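Local coordinates for protein Medium/long-chain acyl-CoA thioesterase YigI (Shewanella oneidensis, PDB 3E8P) that probably hydrolyses medium- and long-chain fatty acyl-CoA thioesters to free fatty acids and CoA, at residues F33-L39 and T75-V79. Residues are numbered along the deposited sequence.
Sequences FHNLLGL and TVLDV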
loop_
_atom_site.group_PDB
_atom_site.type_symbol
_atom_site.label_atom_id
_atom_site.label_comp_id
_atom_site.label_asym_id
_atom_site.label_seq_id
_atom_site.Cartn_x
_atom_site.Cartn_y
_atom_site.Cartn_z
ATOM N N PHE A 33 23.161 -10.808 0.439
ATOM C CA PHE A 33 22.057 -10.919 1.390
ATOM C C PHE A 33 21.259 -12.213 1.251
ATOM O O PHE A 33 20.691 -12.684 2.224
ATOM C CB PHE A 33 21.108 -9.715 1.288
ATOM C CG PHE A 33 20.146 -9.606 2.454
ATOM C CD1 PHE A 33 20.620 -9.611 3.767
ATOM C CD2 PHE A 33 18.767 -9.502 2.242
ATOM C CE1 PHE A 33 19.741 -9.520 4.856
ATOM C CE2 PHE A 33 17.877 -9.410 3.326
ATOM C CZ PHE A 33 18.367 -9.419 4.633
ATOM N N HIS A 34 21.205 -12.778 0.048
ATOM C CA HIS A 34 20.475 -14.033 -0.162
ATOM C C HIS A 34 21.292 -15.168 0.428
ATOM O O HIS A 34 20.739 -16.141 0.941
ATOM C CB HIS A 34 20.233 -14.300 -1.656
ATOM C CG HIS A 34 19.358 -13.282 -2.318
ATOM N ND1 HIS A 34 19.137 -13.260 -3.680
ATOM C CD2 HIS A 34 18.685 -12.222 -1.810
ATOM C CE1 HIS A 34 18.371 -12.227 -3.981
ATOM N NE2 HIS A 34 18.084 -11.580 -2.865
ATOM N N ASN A 35 22.616 -15.038 0.352
ATOM C CA ASN A 35 23.505 -16.053 0.890
ATOM C C ASN A 35 23.519 -15.994 2.416
ATOM O O ASN A 35 23.769 -16.995 3.078
ATOM C CB ASN A 35 24.917 -15.885 0.316
ATOM C CG ASN A 35 24.973 -16.176 -1.185
ATOM O OD1 ASN A 35 24.327 -17.101 -1.668
ATOM N ND2 ASN A 35 25.756 -15.394 -1.920
ATOM N N LEU A 36 23.229 -14.827 2.975
ATOM C CA LEU A 36 23.198 -14.688 4.428
ATOM C C LEU A 36 21.929 -15.332 4.980
ATOM O O LEU A 36 21.946 -15.939 6.045
ATOM C CB LEU A 36 23.234 -13.212 4.827
ATOM C CG LEU A 36 23.164 -12.930 6.332
ATOM C CD1 LEU A 36 24.495 -13.293 7.004
ATOM C CD2 LEU A 36 22.856 -11.458 6.551
ATOM N N LEU A 37 20.829 -15.187 4.247
ATOM C CA LEU A 37 19.553 -15.753 4.669
ATOM C C LEU A 37 19.366 -17.200 4.225
ATOM O O LEU A 37 18.721 -17.982 4.919
ATOM C CB LEU A 37 18.384 -14.903 4.140
ATOM C CG LEU A 37 17.908 -13.732 5.008
ATOM C CD1 LEU A 37 19.073 -12.811 5.315
ATOM C CD2 LEU A 37 16.800 -12.961 4.287
ATOM N N GLY A 38 19.931 -17.540 3.070
ATOM C CA GLY A 38 19.803 -18.884 2.533
ATOM C C GLY A 38 18.664 -18.940 1.521
ATOM O O GLY A 38 18.055 -19.984 1.300
ATOM N N LEU A 39 18.369 -17.798 0.914
ATOM C CA LEU A 39 17.299 -17.698 -0.071
ATOM C C LEU A 39 17.702 -18.418 -1.365
ATOM O O LEU A 39 18.777 -18.169 -1.907
ATOM C CB LEU A 39 16.996 -16.213 -0.314
ATOM C CG LEU A 39 15.838 -15.778 -1.208
ATOM C CD1 LEU A 39 15.444 -14.352 -0.868
ATOM C CD2 LEU A 39 16.251 -15.883 -2.659
ATOM N N THR A 75 11.371 -9.798 2.550
ATOM C CA THR A 75 12.525 -9.973 1.660
ATOM C C THR A 75 12.190 -10.957 0.538
ATOM O O THR A 75 12.437 -10.680 -0.642
ATOM C CB THR A 75 13.775 -10.490 2.444
ATOM O OG1 THR A 75 14.184 -9.497 3.387
ATOM C CG2 THR A 75 14.938 -10.758 1.502
ATOM N N VAL A 76 11.606 -12.096 0.905
ATOM C CA VAL A 76 11.236 -13.116 -0.080
ATOM C C VAL A 76 10.179 -12.616 -1.067
ATOM O O VAL A 76 10.298 -12.811 -2.271
ATOM C CB VAL A 76 10.693 -14.391 0.607
ATOM C CG1 VAL A 76 10.277 -15.421 -0.449
ATOM C CG2 VAL A 76 11.748 -14.966 1.526
ATOM N N LEU A 77 9.145 -11.961 -0.554
ATOM C CA LEU A 77 8.085 -11.459 -1.417
ATOM C C LEU A 77 8.602 -10.444 -2.432
ATOM O O LEU A 77 8.162 -10.444 -3.584
ATOM C CB LEU A 77 6.965 -10.840 -0.577
ATOM C CG LEU A 77 6.138 -11.819 0.264
ATOM C CD1 LEU A 77 5.277 -11.051 1.262
ATOM C CD2 LEU A 77 5.271 -12.656 -0.642
ATOM N N ASP A 78 9.534 -9.587 -2.015
ATOM C CA ASP A 78 10.096 -8.564 -2.911
ATOM C C ASP A 78 10.929 -9.191 -4.031
ATOM O O ASP A 78 10.826 -8.795 -5.196
ATOM C CB ASP A 78 10.974 -7.568 -2.140
ATOM C CG ASP A 78 11.395 -6.376 -3.000
ATOM O OD1 ASP A 78 12.419 -5.737 -2.688
ATOM O OD2 ASP A 78 10.691 -6.068 -3.989
ATOM N N VAL A 79 11.750 -10.168 -3.665
ATOM C CA VAL A 79 12.591 -10.875 -4.623
ATOM C C VAL A 79 11.736 -11.666 -5.618
ATOM O O VAL A 79 12.025 -11.685 -6.821
ATOM C CB VAL A 79 13.552 -11.842 -3.897
ATOM C CG1 VAL A 79 14.361 -12.635 -4.923
ATOM C CG2 VAL A 79 14.473 -11.046 -2.963
#
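Residues 33-37, the last turn of helix 32-37, and helical segment 75-79 differ by 137° in N-to-C direction, and their axes come no closer than 12.5 Å, so that side chains alone span the gap. The helix gives way at Gly38, whose positive phi would jam a CB against the carbonyl of Leu37; the CA atoms come nearest just beyond, Leu39 CA lying 7.6 Å from Val76 CA. Leu39 points its side chain at the near face of 75-79, its CD1 lying 4.0 Å from Val79 CG2 and 4.4 Å from Val76 CG2. Thr75 CG2 packs 4.0 Å from Leu37 CD2, while Thr75 OG1, hydrogen-bonded to Gly71 O, sits 3.7 Å from Phe33 CE2 at the ring edge. His34 NE2 lies 3.7 Å from Val79 CG2, but its imidazole is hydrogen-bonded through ND1 to Phe27 O and through NE2 to His69 NE2 of the second subunit. In this hotdog fold, whose sheet wraps helix 70-90, the contact is thus a buried, mainly apolar seam between that helix and the end of helix 32-37 with Leu39, its polar groups satisfied by other partners, one across the subunit interface.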